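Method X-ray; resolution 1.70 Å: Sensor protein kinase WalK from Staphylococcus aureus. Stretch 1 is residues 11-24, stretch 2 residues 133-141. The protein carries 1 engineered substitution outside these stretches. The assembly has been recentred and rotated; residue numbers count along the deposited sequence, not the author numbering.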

ATOM      1  N   LEU A  11      -9.649   3.972   1.188  1.00 20.90           N
ATOM      2  CA  LEU A  11      -8.310   3.532   1.545  1.00 20.71           C
ATOM      3  C   LEU A  11      -8.384   2.118   2.097  1.00 18.84           C
ATOM      4  O   LEU A  11      -7.487   1.325   1.786  1.00 18.86           O
ATOM      5  N   LEU A  12      -9.405   1.823   2.916  1.00 20.13           N
ATOM      6  CA  LEU A  12      -9.500   0.430   3.430  1.00 19.71           C
ATOM      7  C   LEU A  12      -9.786  -0.522   2.307  1.00 21.49           C
ATOM      8  O   LEU A  12      -9.164  -1.596   2.218  1.00 21.32           O
ATOM      9  N   ASP A  13     -10.684  -0.178   1.411  1.00 23.00           N
ATOM     10  CA  ASP A  13     -10.968  -1.048   0.254  1.00 26.00           C
ATOM     11  C   ASP A  13      -9.771  -1.234  -0.621  1.00 23.27           C
ATOM     12  O   ASP A  13      -9.542  -2.294  -1.076  1.00 25.08           O
ATOM     13  N   ASN A  14      -8.936  -0.199  -0.841  1.00 22.27           N
ATOM     14  CA  ASN A  14      -7.789  -0.343  -1.668  1.00 20.04           C
ATOM     15  C   ASN A  14      -6.763  -1.300  -0.992  1.00 19.05           C
ATOM     16  O   ASN A  14      -6.129  -2.191  -1.638  1.00 18.81           O
ATOM     17  N   PHE A  15      -6.591  -1.132   0.345  1.00 18.66           N
ATOM     18  CA  PHE A  15      -5.668  -2.004   1.094  1.00 18.34           C
ATOM     19  C   PHE A  15      -6.089  -3.498   0.931  1.00 16.88           C
ATOM     20  O   PHE A  15      -5.233  -4.329   0.642  1.00 18.85           O
ATOM     21  N   LYS A  16      -7.375  -3.773   1.128  1.00 20.25           N
ATOM     22  CA  LYS A  16      -7.944  -5.172   1.073  1.00 19.80           C
ATOM     23  C   LYS A  16      -7.806  -5.712  -0.340  1.00 21.55           C
ATOM     24  O   LYS A  16      -7.334  -6.836  -0.554  1.00 21.59           O
ATOM     25  N   LYS A  17      -8.082  -4.847  -1.328  1.00 21.74           N
ATOM     26  CA  LYS A  17      -8.022  -5.297  -2.759  1.00 22.11           C
ATOM     27  C   LYS A  17      -6.656  -5.692  -3.110  1.00 21.71           C
ATOM     28  O   LYS A  17      -6.375  -6.743  -3.715  1.00 25.35           O
ATOM     29  N   ASN A  18      -5.674  -4.909  -2.692  1.00 22.21           N
ATOM     30  CA  ASN A  18      -4.309  -5.229  -2.832  1.00 21.90           C
ATOM     31  C   ASN A  18      -3.796  -6.595  -2.241  1.00 21.36           C
ATOM     32  O   ASN A  18      -3.107  -7.413  -2.895  1.00 23.86           O
ATOM     33  N   ILE A  19      -4.126  -6.838  -0.986  1.00 20.69           N
ATOM     34  CA  ILE A  19      -3.838  -8.086  -0.306  1.00 19.40           C
ATOM     35  C   ILE A  19      -4.512  -9.228  -1.133  1.00 19.32           C
ATOM     36  O   ILE A  19      -3.896 -10.267  -1.311  1.00 19.59           O
ATOM     37  N   THR A  20      -5.777  -9.066  -1.448  1.00 18.77           N
ATOM     38  CA  THR A  20      -6.503 -10.151  -2.146  1.00 19.91           C
ATOM     39  C   THR A  20      -5.910 -10.506  -3.527  1.00 21.09           C
ATOM     40  O   THR A  20      -5.859 -11.685  -3.913  1.00 21.52           O
ATOM     41  N   GLN A  21      -5.460  -9.487  -4.282  1.00 21.74           N
ATOM     42  CA  GLN A  21      -4.862  -9.752  -5.594  1.00 22.71           C
ATOM     43  C   GLN A  21      -3.506 -10.464  -5.373  1.00 22.52           C
ATOM     44  O   GLN A  21      -3.160 -11.388  -6.120  1.00 23.32           O
ATOM     45  N   TYR A  22      -2.665 -10.047  -4.378  1.00 20.83           N
ATOM     46  CA  TYR A  22      -1.449 -10.789  -4.084  1.00 21.97           C
ATOM     47  C   TYR A  22      -1.753 -12.246  -3.677  1.00 24.01           C
ATOM     48  O   TYR A  22      -1.054 -13.225  -4.091  1.00 21.95           O
ATOM     49  N   ALA A  23      -2.757 -12.399  -2.781  1.00 20.19           N
ATOM     50  CA  ALA A  23      -3.018 -13.709  -2.222  1.00 19.29           C
ATOM     51  C   ALA A  23      -3.484 -14.666  -3.367  1.00 18.87           C
ATOM     52  O   ALA A  23      -3.199 -15.821  -3.320  1.00 19.79           O
ATOM     53  N   LYS A  24      -4.225 -14.141  -4.310  1.00 18.35           N
ATOM     54  CA  LYS A  24      -4.737 -14.959  -5.442  1.00 19.68           C
ATOM     55  C   LYS A  24      -3.553 -15.487  -6.222  1.00 19.40           C
ATOM     56  O   LYS A  24      -3.517 -16.621  -6.635  1.00 19.44           O
ATOM     57  N   ASN A 133      -5.535 -24.105   2.931  1.00 19.83           N
ATOM     58  CA  ASN A 133      -5.973 -22.766   3.043  1.00 16.51           C
ATOM     59  C   ASN A 133      -4.779 -21.869   3.352  1.00 15.82           C
ATOM     60  O   ASN A 133      -3.899 -22.264   4.130  1.00 18.28           O
ATOM     61  N   ILE A 134      -4.794 -20.713   2.696  1.00 16.49           N
ATOM     62  CA  ILE A 134      -3.785 -19.676   2.958  1.00 17.10           C
ATOM     63  C   ILE A 134      -4.467 -18.713   3.941  1.00 15.18           C
ATOM     64  O   ILE A 134      -5.533 -18.128   3.640  1.00 15.67           O
ATOM     65  N   TYR A 135      -3.890 -18.525   5.130  1.00 16.95           N
ATOM     66  CA  TYR A 135      -4.337 -17.609   6.147  1.00 15.45           C
ATOM     67  C   TYR A 135      -3.323 -16.446   6.210  1.00 15.20           C
ATOM     68  O   TYR A 135      -2.138 -16.693   6.302  1.00 16.15           O
ATOM     69  N   ILE A 136      -3.818 -15.245   6.131  1.00 13.96           N
ATOM     70  CA  ILE A 136      -2.986 -14.042   6.093  1.00 15.21           C
ATOM     71  C   ILE A 136      -3.457 -13.101   7.184  1.00 15.89           C
ATOM     72  O   ILE A 136      -4.624 -12.792   7.313  1.00 16.23           O
ATOM     73  N   GLU A 137      -2.481 -12.638   8.007  1.00 14.75           N
ATOM     74  CA  GLU A 137      -2.664 -11.451   8.928  1.00 15.47           C
ATOM     75  C   GLU A 137      -1.973 -10.275   8.235  1.00 16.65           C
ATOM     76  O   GLU A 137      -0.770 -10.349   7.877  1.00 15.86           O
ATOM     77  N   SER A 138      -2.775  -9.248   7.953  1.00 16.32           N
ATOM     78  CA  SER A 138      -2.296  -8.061   7.235  1.00 17.03           C
ATOM     79  C   SER A 138      -2.440  -6.849   8.110  1.00 17.74           C
ATOM     80  O   SER A 138      -3.369  -6.695   8.922  1.00 17.83           O
ATOM     81  N   LYS A 139      -1.492  -5.924   7.892  1.00 17.84           N
ATOM     82  CA  LYS A 139      -1.318  -4.753   8.779  1.00 18.21           C
ATOM     83  C   LYS A 139      -2.215  -3.597   8.410  1.00 19.71           C
ATOM     84  O   LYS A 139      -1.782  -2.432   8.136  1.00 20.19           O
ATOM     85  N   ILE A 140      -3.516  -3.810   8.464  1.00 15.99           N
ATOM     86  CA  ILE A 140      -4.491  -2.785   8.132  1.00 17.50           C
ATOM     87  C   ILE A 140      -4.434  -1.545   9.092  1.00 17.25           C
ATOM     88  O   ILE A 140      -4.954  -0.487   8.706  1.00 18.44           O
ATOM     89  N   ASN A 141      -3.820  -1.742  10.268  1.00 18.80           N
ATOM     90  CA  ASN A 141      -3.721  -0.635  11.232  1.00 22.60           C
ATOM     91  C   ASN A 141      -2.862   0.429  10.652  1.00 21.74           C
ATOM     92  O   ASN A 141      -3.038   1.606  11.042  1.00 22.74           O
TER

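At the apolar centre of the contact Phe15 (chi1 180°, t) points toward the second stretch, and Ile140 (t, t) packs against it: Ile140 CA sits over one face of the ring, 3.9 Å from its centroid in a CH-pi contact, while Phe15 CD1 meets Ile140 CG1 at 3.7 Å. The ring tip reaches the backbone as well, with Phe15 CZ 3.4 Å from Ile140 N. Leu12 (m, t) leaves the helix sideways, but its end comes nearer, bringing Leu12 CD2 to 3.9 Å from Ile140 CG1. Around this centre, helix 11-24 lies against strand 133-138 and the turn that follows it, running roughly antiparallel (148° between directions, axes 10.7 Å apart at closest approach), and the two stretches bury 405 Å² without a single hydrogen bond between them. The listed interactions are apolar side-chain contacts and one CH-pi contact.

Along the helix, Ile19 and Ala23 continue the row begun by Phe15, four residues apart and all directed toward the second stretch. Ile19 (m, m) sets CG1 4.0 Å from Ser138 CB and touches Ile136 more loosely, CG2 to CG2 at 4.5 Å. The methyl group of Ala23 packs against Ile136 (m, t), with Ala23 CB 3.8 Å from Ile136 CD1. Ile134 (m, t) closes this end, its CD1 4.4 Å from Ala23 O. The inward strand residues alternate, as a beta strand requires: Ile134, Ile136 and Ser138 face the helix.

Polarity enters at Ser138 (p), whose OG lies at the Phe15 ring edge, 3.5 Å from CE1 of Phe15. Farther out, the extended Lys16 (m, t, t, t) lends its aliphatic part, Lys16 CE standing 3.9 Å from Ile140 CD1. Thr20 (p) points away and bonds within the helix, Thr20 OG1 donating to Lys17 O at 2.8 Å.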

ATOM      1  CB  LEU A  11      -7.653   4.462   2.496  1.00 22.95           C
ATOM      2  CG  LEU A  11      -7.395   5.871   1.929  1.00 25.21           C
ATOM      3  CD1 LEU A  11      -6.761   6.639   3.051  1.00 28.30           C
ATOM      4  CD2 LEU A  11      -6.474   5.765   0.735  1.00 25.79           C
ATOM      5  CB  LEU A  12     -10.586   0.382   4.536  1.00 21.23           C
ATOM      6  CG  LEU A  12     -10.171   1.169   5.782  1.00 22.40           C
ATOM      7  CD1 LEU A  12     -11.397   1.362   6.702  1.00 25.98           C
ATOM      8  CD2 LEU A  12      -9.112   0.517   6.605  1.00 20.64           C
ATOM      9  CB  ASP A  13     -12.093  -0.490  -0.611  1.00 27.54           C
ATOM     10  CG  ASP A  13     -13.483  -0.605   0.014  1.00 35.62           C
ATOM     11  OD1 ASP A  13     -13.719  -1.310   1.004  1.00 36.88           O
ATOM     12  OD2 ASP A  13     -14.338   0.071  -0.513  1.00 38.18           O
ATOM     13  CB  ASN A  14      -7.022   0.999  -1.882  1.00 23.27           C
ATOM     14  CG  ASN A  14      -7.772   2.046  -2.591  1.00 27.55           C
ATOM     15  OD1 ASN A  14      -8.693   1.780  -3.335  1.00 30.66           O
ATOM     16  ND2 ASN A  14      -7.333   3.330  -2.371  1.00 28.29           N
ATOM     17  CB  PHE A  15      -5.712  -1.636   2.564  1.00 18.22           C
ATOM     18  CG  PHE A  15      -4.806  -2.464   3.432  1.00 17.85           C
ATOM     19  CD1 PHE A  15      -5.257  -3.647   3.955  1.00 20.25           C
ATOM     20  CD2 PHE A  15      -3.537  -2.031   3.787  1.00 17.72           C
ATOM     21  CE1 PHE A  15      -4.437  -4.453   4.767  1.00 20.01           C
ATOM     22  CE2 PHE A  15      -2.738  -2.790   4.580  1.00 20.76           C
ATOM     23  CZ  PHE A  15      -3.185  -4.023   5.056  1.00 21.08           C
ATOM     24  CB  LYS A  16      -9.364  -5.194   1.536  1.00 19.51           C
ATOM     25  CG  LYS A  16      -9.507  -4.905   3.022  1.00 20.69           C
ATOM     26  CD  LYS A  16     -10.971  -4.800   3.360  1.00 21.94           C
ATOM     27  CE  LYS A  16     -11.140  -4.454   4.782  1.00 27.72           C
ATOM     28  NZ  LYS A  16     -12.569  -4.397   5.196  1.00 28.39           N
ATOM     29  CB  LYS A  17      -8.533  -4.245  -3.692  1.00 25.37           C
ATOM     30  CG  LYS A  17      -8.590  -4.695  -5.154  1.00 35.40           C
ATOM     31  CD  LYS A  17      -9.006  -3.477  -6.011  1.00 38.24           C
ATOM     32  CE  LYS A  17      -8.984  -3.881  -7.461  1.00 48.89           C
ATOM     33  NZ  LYS A  17      -9.337  -2.707  -8.299  1.00 50.98           N
ATOM     34  CB  ASN A  18      -3.586  -4.058  -2.272  1.00 29.97           C
ATOM     35  CG  ASN A  18      -2.207  -3.894  -2.822  1.00 27.24           C
ATOM     36  OD1 ASN A  18      -2.004  -3.670  -4.061  1.00 22.94           O
ATOM     37  ND2 ASN A  18      -1.238  -4.066  -1.958  1.00 26.84           N
ATOM     38  CB  ILE A  19      -4.359  -8.094   1.112  1.00 20.29           C
ATOM     39  CG1 ILE A  19      -3.624  -7.094   2.049  1.00 22.98           C
ATOM     40  CG2 ILE A  19      -4.294  -9.481   1.716  1.00 21.27           C
ATOM     41  CD1 ILE A  19      -2.147  -7.191   2.049  1.00 27.13           C
ATOM     42  CB  THR A  20      -7.994  -9.897  -2.310  1.00 23.79           C
ATOM     43  OG1 THR A  20      -8.220  -8.803  -3.170  1.00 30.66           O
ATOM     44  CG2 THR A  20      -8.651  -9.528  -1.018  1.00 24.34           C
ATOM     45  CB  GLN A  21      -4.759  -8.446  -6.376  1.00 22.35           C
ATOM     46  CG  GLN A  21      -6.070  -7.912  -6.825  1.00 26.49           C
ATOM     47  CD  GLN A  21      -5.979  -6.544  -7.484  1.00 31.30           C
ATOM     48  OE1 GLN A  21      -5.154  -5.774  -7.103  1.00 34.20           O
ATOM     49  NE2 GLN A  21      -6.854  -6.254  -8.434  1.00 35.88           N
ATOM     50  CB  TYR A  22      -0.626 -10.144  -2.984  1.00 24.19           C
ATOM     51  CG  TYR A  22       0.371  -9.142  -3.480  1.00 26.11           C
ATOM     52  CD1 TYR A  22       1.550  -9.540  -4.097  1.00 25.03           C
ATOM     53  CD2 TYR A  22       0.192  -7.759  -3.229  1.00 33.08           C
ATOM     54  CE1 TYR A  22       2.470  -8.571  -4.632  1.00 28.37           C
ATOM     55  CE2 TYR A  22       1.115  -6.813  -3.683  1.00 39.51           C
ATOM     56  CZ  TYR A  22       2.266  -7.219  -4.380  1.00 36.24           C
ATOM     57  OH  TYR A  22       3.190  -6.228  -4.846  1.00 34.07           O
ATOM     58  CB  ALA A  23      -4.105 -13.619  -1.187  1.00 18.73           C
ATOM     59  CB  LYS A  24      -5.667 -14.192  -6.337  1.00 22.61           C
ATOM     60  CG  LYS A  24      -6.230 -15.071  -7.489  1.00 25.71           C
ATOM     61  CD  LYS A  24      -6.783 -16.430  -7.071  1.00 30.15           C
ATOM     62  CE  LYS A  24      -7.583 -17.080  -8.229  1.00 37.91           C
ATOM     63  NZ  LYS A  24      -8.220 -18.295  -7.653  1.00 38.59           N
ATOM     64  CB  ASN A 133      -7.012 -22.613   4.169  1.00 17.77           C
ATOM     65  CG  ASN A 133      -7.451 -21.193   4.379  1.00 17.28           C
ATOM     66  OD1 ASN A 133      -8.200 -20.643   3.597  1.00 16.95           O
ATOM     67  ND2 ASN A 133      -6.910 -20.569   5.470  1.00 17.34           N
ATOM     68  CB  ILE A 134      -3.436 -18.909   1.634  1.00 17.46           C
ATOM     69  CG1 ILE A 134      -2.665 -19.842   0.693  1.00 18.63           C
ATOM     70  CG2 ILE A 134      -2.691 -17.590   1.962  1.00 18.67           C
ATOM     71  CD1 ILE A 134      -2.624 -19.313  -0.749  1.00 23.96           C
ATOM     72  CB  TYR A 135      -4.282 -18.363   7.483  1.00 16.55           C
ATOM     73  CG  TYR A 135      -4.401 -17.529   8.756  1.00 16.02           C
ATOM     74  CD1 TYR A 135      -3.271 -17.080   9.364  1.00 17.21           C
ATOM     75  CD2 TYR A 135      -5.626 -17.292   9.359  1.00 18.02           C
ATOM     76  CE1 TYR A 135      -3.335 -16.361  10.565  1.00 18.03           C
ATOM     77  CE2 TYR A 135      -5.713 -16.635  10.560  1.00 20.32           C
ATOM     78  CZ  TYR A 135      -4.531 -16.121  11.131  1.00 17.52           C
ATOM     79  OH  TYR A 135      -4.552 -15.372  12.309  1.00 21.22           O
ATOM     80  CB  ILE A 136      -3.054 -13.357   4.760  1.00 15.53           C
ATOM     81  CG1 ILE A 136      -2.544 -14.260   3.675  1.00 17.40           C
ATOM     82  CG2 ILE A 136      -2.273 -12.040   4.783  1.00 17.08           C
ATOM     83  CD1 ILE A 136      -2.719 -13.689   2.300  1.00 20.32           C
ATOM     84  CB  GLU A 137      -2.047 -11.659  10.313  1.00 16.03           C
ATOM     85  CG  GLU A 137      -2.754 -12.706  11.108  1.00 17.18           C
ATOM     86  CD  GLU A 137      -2.161 -12.938  12.544  1.00 18.88           C
ATOM     87  OE1 GLU A 137      -1.218 -12.179  12.920  1.00 21.77           O
ATOM     88  OE2 GLU A 137      -2.585 -13.963  13.127  1.00 21.52           O
ATOM     89  CB  SER A 138      -2.983  -7.997   5.880  1.00 17.47           C
ATOM     90  OG  SER A 138      -4.311  -7.689   6.007  1.00 19.67           O
ATOM     91  CB  LYS A 139       0.139  -4.362   8.731  1.00 18.27           C
ATOM     92  CG  LYS A 139       1.135  -5.383   9.224  1.00 18.54           C
ATOM     93  CD  LYS A 139       2.543  -4.909   9.079  1.00 20.14           C
ATOM     94  CE  LYS A 139       3.476  -5.997   9.531  1.00 23.92           C
ATOM     95  NZ  LYS A 139       4.943  -5.662   9.514  1.00 26.26           N
ATOM     96  CB  ILE A 140      -5.917  -3.348   8.048  1.00 19.95           C
ATOM     97  CG1 ILE A 140      -6.793  -2.522   7.153  1.00 21.26           C
ATOM     98  CG2 ILE A 140      -6.520  -3.592   9.420  1.00 21.79           C
ATOM     99  CD1 ILE A 140      -8.004  -3.246   6.673  1.00 21.31           C
ATOM    100  CB  ASN A 141      -3.180  -1.026  12.577  1.00 22.32           C
ATOM    101  CG  ASN A 141      -3.788  -0.180  13.647  1.00 25.56           C
ATOM    102  OD1 ASN A 141      -4.930   0.198  13.525  1.00 28.95           O
ATOM    103  ND2 ASN A 141      -2.956   0.268  14.559  1.00 29.02           N
TER